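Local coordinates for protein neuraminidase (Influenza A virus, PDB 4K3Y) that is a neuraminidase-like surface glycoprotein of a bat influenza A virus, with the six-bladed propeller of viral sialidases but probably without their sialic-acid-cleaving activity, at residues 235-240 and 291-296; 221-224 and 230-233. All coordinates share one frame; numbering follows the deposited sequence.

From the N terminus, interaction 2 comes first: strand 221-224 follows the loop carrying the calcium ligands Asn212 and Asp216, turns back through five residues and pairs with strand 230-233, closing a short hairpin at the outer side of one propeller blade. The chain then leaves that blade directly into 235-240, the first half of interaction 1, which closes a loop of 50 residues on 291-296, at the end of strand 286-294 in the next blade. The two contacts thus run in series, neither nesting nor crossing, with centres about 17 Å apart. Interaction 2 builds one blade from within, and interaction 1 lays the connecting loop against the blade that follows.

Interaction 1 (235-240 and 291-296); sequences PCLGFL and YKFLGT
Leu237 and Phe239, on an irregular segment, reach across to Phe293 and Tyr291, two alternate residues of strand 286-294. Leu237 does its touching with one branch: CD2 stands almost squarely over the Phe293 ring, 3.5 Å from its centroid and 6° off the ring normal, a CH-pi contact in which the methyl approaches every ring carbon. The same ring meets Phe239 differently: Phe239 CB lies at its edge, 3.8 Å from Phe293 CZ. Strand 286-294, which carries both aromatic partners, belongs to a four-stranded antiparallel blade of the six-bladed sialidase propeller, while 235-240 lies in the long loop entering that blade from the preceding one. With CG of Phe239 set anti to its own nitrogen (chi1 -170°), the ring is carried past Phe293 to Tyr291. There the two rings form a T-shaped pair, centroids 4.8 Å apart and planes at 71°. The tyrosine supplies the edge, its CD2 sitting over the middle of the Phe239 face, and Tyr291 CB adds an apolar contact to Phe239 CE2 at 3.6 Å. Arg278 of neighbouring strand 273-279 makes a cation-pi contact with Phe239 and also bonds to the carbonyl of Leu240; on the loop side, the Cys236-Cys253 disulfide and the bond from Gly238 N to Asn251 tie down the segment that presents Leu237 and Phe239.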
loop_
_atom_site.group_PDB
_atom_site.type_symbol
_atom_site.label_atom_id
_atom_site.label_comp_id
_atom_site.label_asym_id
_atom_site.label_seq_id
_atom_site.Cartn_x
_atom_site.Cartn_y
_atom_site.Cartn_z
ATOM N N PRO C 235 26.714 37.006 5.498
ATOM C CA PRO C 235 25.633 37.928 5.857
ATOM C C PRO C 235 26.140 39.097 6.694
ATOM O O PRO C 235 26.946 38.929 7.619
ATOM C CB PRO C 235 24.661 37.050 6.660
ATOM C CG PRO C 235 25.472 35.882 7.118
ATOM C CD PRO C 235 26.502 35.658 6.049
ATOM N N CYS C 236 25.665 40.282 6.337
ATOM C CA CYS C 236 26.094 41.513 6.974
ATOM C C CYS C 236 25.111 41.894 8.083
ATOM O O CYS C 236 25.025 43.053 8.491
ATOM C CB CYS C 236 26.216 42.623 5.919
ATOM S SG CYS C 236 27.421 42.268 4.598
ATOM N N LEU C 237 24.384 40.900 8.583
ATOM C CA LEU C 237 23.326 41.145 9.560
ATOM C C LEU C 237 23.646 40.653 10.975
ATOM O O LEU C 237 23.991 39.487 11.195
ATOM C CB LEU C 237 22.010 40.539 9.067
ATOM C CG LEU C 237 21.019 41.490 8.389
ATOM C CD1 LEU C 237 21.728 42.557 7.583
ATOM C CD2 LEU C 237 20.082 40.709 7.494
ATOM N N GLY C 238 23.510 41.564 11.931
ATOM C CA GLY C 238 23.809 41.291 13.320
ATOM C C GLY C 238 22.782 40.409 14.002
ATOM O O GLY C 238 22.925 40.123 15.192
ATOM N N PHE C 239 21.752 39.990 13.259
ATOM C CA PHE C 239 20.778 38.986 13.732
ATOM C C PHE C 239 21.358 37.574 13.545
ATOM O O PHE C 239 21.270 36.978 12.465
ATOM C CB PHE C 239 19.462 39.124 12.970
ATOM C CG PHE C 239 18.323 38.310 13.541
ATOM C CD1 PHE C 239 17.723 38.681 14.735
ATOM C CD2 PHE C 239 17.819 37.200 12.857
ATOM C CE1 PHE C 239 16.654 37.954 15.259
ATOM C CE2 PHE C 239 16.754 36.463 13.379
ATOM C CZ PHE C 239 16.171 36.838 14.581
ATOM N N LEU C 240 21.946 37.048 14.610
ATOM C CA LEU C 240 22.805 35.879 14.511
ATOM C C LEU C 240 22.048 34.579 14.296
ATOM O O LEU C 240 21.263 34.157 15.154
ATOM C CB LEU C 240 23.682 35.778 15.761
ATOM C CG LEU C 240 24.602 36.977 15.973
ATOM C CD1 LEU C 240 25.576 36.712 17.111
ATOM C CD2 LEU C 240 25.342 37.304 14.685
ATOM N N TYR C 291 12.841 35.949 10.798
ATOM C CA TYR C 291 12.854 37.402 10.719
ATOM C C TYR C 291 12.926 37.829 9.262
ATOM O O TYR C 291 13.802 37.365 8.522
ATOM C CB TYR C 291 14.087 37.908 11.465
ATOM C CG TYR C 291 14.067 39.354 11.871
ATOM C CD1 TYR C 291 12.975 40.167 11.615
ATOM C CD2 TYR C 291 15.156 39.908 12.521
ATOM C CE1 TYR C 291 12.977 41.499 11.995
ATOM C CE2 TYR C 291 15.170 41.224 12.901
ATOM C CZ TYR C 291 14.086 42.018 12.639
ATOM O OH TYR C 291 14.137 43.334 13.031
ATOM N N LYS C 292 12.004 38.699 8.847
ATOM C CA LYS C 292 11.984 39.191 7.470
ATOM C C LYS C 292 12.840 40.448 7.364
ATOM O O LYS C 292 12.809 41.323 8.248
ATOM C CB LYS C 292 10.557 39.506 7.015
ATOM C CG LYS C 292 10.425 39.768 5.513
ATOM C CD LYS C 292 9.398 40.864 5.190
ATOM C CE LYS C 292 7.962 40.360 5.254
ATOM N NZ LYS C 292 7.097 41.037 4.251
ATOM N N PHE C 293 13.611 40.525 6.286
ATOM C CA PHE C 293 14.453 41.683 6.028
ATOM C C PHE C 293 14.096 42.267 4.667
ATOM O O PHE C 293 13.886 41.524 3.701
ATOM C CB PHE C 293 15.937 41.297 6.093
ATOM C CG PHE C 293 16.422 40.966 7.489
ATOM C CD1 PHE C 293 16.834 41.976 8.348
ATOM C CD2 PHE C 293 16.473 39.649 7.941
ATOM C CE1 PHE C 293 17.279 41.689 9.635
ATOM C CE2 PHE C 293 16.915 39.360 9.222
ATOM C CZ PHE C 293 17.326 40.386 10.071
ATOM N N LEU C 294 14.008 43.594 4.598
ATOM C CA LEU C 294 13.688 44.263 3.341
ATOM C C LEU C 294 14.988 44.506 2.580
ATOM O O LEU C 294 15.717 45.455 2.880
ATOM C CB LEU C 294 12.955 45.584 3.607
ATOM C CG LEU C 294 11.747 45.548 4.557
ATOM C CD1 LEU C 294 11.251 46.945 4.865
ATOM C CD2 LEU C 294 10.624 44.714 3.987
ATOM N N GLY C 295 15.285 43.635 1.614
ATOM C CA GLY C 295 16.559 43.664 0.909
ATOM C C GLY C 295 17.479 42.470 1.166
ATOM O O GLY C 295 17.102 41.510 1.835
ATOM N N THR C 296 18.698 42.550 0.635
ATOM C CA THR C 296 19.664 41.447 0.657
ATOM C C THR C 296 20.282 41.197 2.036
ATOM O O THR C 296 20.373 42.104 2.863
ATOM C CB THR C 296 20.815 41.714 -0.343
ATOM O OG1 THR C 296 21.757 40.637 -0.296
ATOM C CG2 THR C 296 21.531 43.039 -0.007
#

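Interaction 2 (221-224 and 230-233); sequences FLEF and YTFK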
loop_
_atom_site.group_PDB
_atom_site.type_symbol
_atom_site.label_atom_id
_atom_site.label_comp_id
_atom_site.label_asym_id
_atom_site.label_seq_id
_atom_site.Cartn_x
_atom_site.Cartn_y
_atom_site.Cartn_z
ATOM N N PHE C 221 27.300 31.405 3.432
ATOM C CA PHE C 221 26.375 31.337 2.303
ATOM C C PHE C 221 27.068 31.015 0.972
ATOM O O PHE C 221 28.181 31.466 0.719
ATOM C CB PHE C 221 25.637 32.662 2.175
ATOM C CG PHE C 221 24.327 32.556 1.463
ATOM C CD1 PHE C 221 23.197 32.129 2.141
ATOM C CD2 PHE C 221 24.213 32.893 0.121
ATOM C CE1 PHE C 221 21.970 32.030 1.498
ATOM C CE2 PHE C 221 22.988 32.797 -0.535
ATOM C CZ PHE C 221 21.866 32.364 0.158
ATOM N N LEU C 222 26.389 30.252 0.121
ATOM C CA LEU C 222 26.917 29.864 -1.177
ATOM C C LEU C 222 25.864 30.102 -2.257
ATOM O O LEU C 222 24.659 29.951 -2.014
ATOM C CB LEU C 222 27.269 28.370 -1.172
ATOM C CG LEU C 222 28.519 27.819 -1.868
ATOM C CD1 LEU C 222 28.300 26.361 -2.255
ATOM C CD2 LEU C 222 28.953 28.639 -3.069
ATOM N N GLU C 223 26.321 30.489 -3.445
ATOM C CA GLU C 223 25.489 30.446 -4.644
ATOM C C GLU C 223 26.341 29.910 -5.796
ATOM O O GLU C 223 27.559 30.112 -5.822
ATOM C CB GLU C 223 24.867 31.811 -4.963
ATOM C CG GLU C 223 25.834 32.872 -5.480
ATOM C CD GLU C 223 25.145 34.208 -5.745
ATOM O OE1 GLU C 223 24.056 34.441 -5.165
ATOM O OE2 GLU C 223 25.695 35.014 -6.538
ATOM N N PHE C 224 25.714 29.196 -6.723
ATOM C CA PHE C 224 26.437 28.651 -7.869
ATOM C C PHE C 224 25.499 28.275 -9.017
ATOM O O PHE C 224 24.319 27.973 -8.795
ATOM C CB PHE C 224 27.284 27.438 -7.458
ATOM C CG PHE C 224 26.480 26.280 -6.936
ATOM C CD1 PHE C 224 26.173 26.186 -5.588
ATOM C CD2 PHE C 224 26.030 25.273 -7.797
ATOM C CE1 PHE C 224 25.433 25.108 -5.108
ATOM C CE2 PHE C 224 25.286 24.189 -7.322
ATOM C CZ PHE C 224 24.992 24.103 -5.984
ATOM N N TYR C 230 30.891 29.747 -8.629
ATOM C CA TYR C 230 30.378 30.007 -7.295
ATOM C C TYR C 230 30.975 31.255 -6.671
ATOM O O TYR C 230 32.068 31.706 -7.027
ATOM C CB TYR C 230 30.638 28.808 -6.361
ATOM C CG TYR C 230 32.103 28.600 -6.012
ATOM C CD1 TYR C 230 32.917 27.806 -6.814
ATOM C CD2 TYR C 230 32.671 29.195 -4.885
ATOM C CE1 TYR C 230 34.253 27.610 -6.506
ATOM C CE2 TYR C 230 34.012 29.005 -4.573
ATOM C CZ TYR C 230 34.799 28.210 -5.387
ATOM O OH TYR C 230 36.130 28.005 -5.092
ATOM N N THR C 231 30.227 31.798 -5.728
ATOM C CA THR C 231 30.770 32.749 -4.800
ATOM C C THR C 231 30.199 32.443 -3.407
ATOM O O THR C 231 29.006 32.139 -3.260
ATOM C CB THR C 231 30.530 34.208 -5.268
ATOM O OG1 THR C 231 30.481 35.082 -4.131
ATOM C CG2 THR C 231 29.236 34.323 -6.056
ATOM N N PHE C 232 31.077 32.456 -2.403
ATOM C CA PHE C 232 30.664 32.338 -1.014
ATOM C C PHE C 232 30.373 33.743 -0.488
ATOM O O PHE C 232 31.141 34.673 -0.739
ATOM C CB PHE C 232 31.775 31.711 -0.164
ATOM C CG PHE C 232 31.840 30.203 -0.228
ATOM C CD1 PHE C 232 30.978 29.419 0.532
ATOM C CD2 PHE C 232 32.791 29.565 -1.018
ATOM C CE1 PHE C 232 31.046 28.025 0.491
ATOM C CE2 PHE C 232 32.865 28.170 -1.061
ATOM C CZ PHE C 232 31.988 27.405 -0.303
ATOM N N LYS C 233 29.274 33.910 0.242
ATOM C CA LYS C 233 28.994 35.210 0.841
ATOM C C LYS C 233 28.896 35.137 2.361
ATOM O O LYS C 233 28.769 34.061 2.937
ATOM C CB LYS C 233 27.731 35.824 0.242
ATOM C CG LYS C 233 27.679 35.724 -1.270
ATOM C CD LYS C 233 26.836 36.833 -1.869
ATOM C CE LYS C 233 26.826 36.754 -3.385
ATOM N NZ LYS C 233 25.934 37.797 -3.966
#
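Phe221 and Lys233 bond to each other twice through their backbones, Lys233 N to Phe221 O at 2.7 Å and Phe221 N to Lys233 O at 3.1 Å. A second reciprocal pair joins Glu223 N to Thr231 O and Thr231 N to Glu223 O, both 3.2 Å. On the face bearing these residues, the side chains of Glu223 and Thr231 run side by side, with Glu223 OE2 near Thr231 CG2, and the extended Lys233 chain crosses toward the carboxylate in a long salt bridge, Glu223 OE2 to Lys233 NZ 3.8 Å. The other face, that of Leu222, Phe224, Tyr230 and Phe232, is largely apolar. Leu222 lays CG over the face of the Phe232 ring, 3.9 Å from its centroid, in a CH-pi contact, and sends CD2 to Tyr230 CB at 3.7 Å. Beside it, Phe224 meets Tyr230 chiefly through the beta carbons; a chi1 of 69° turns the tyrosine ring off toward strand 180-187 of the preceding blade, where it packs on Leu187 and its hydroxyl bonds to N of Asp188, just past the strand's end. Phe192 and Phe194 add edge-to-face contacts to Phe232. This is a regular antiparallel hairpin forming the third and fourth strands of a four-stranded propeller blade, 230-233 being its outermost, with one face packed against the blade before it.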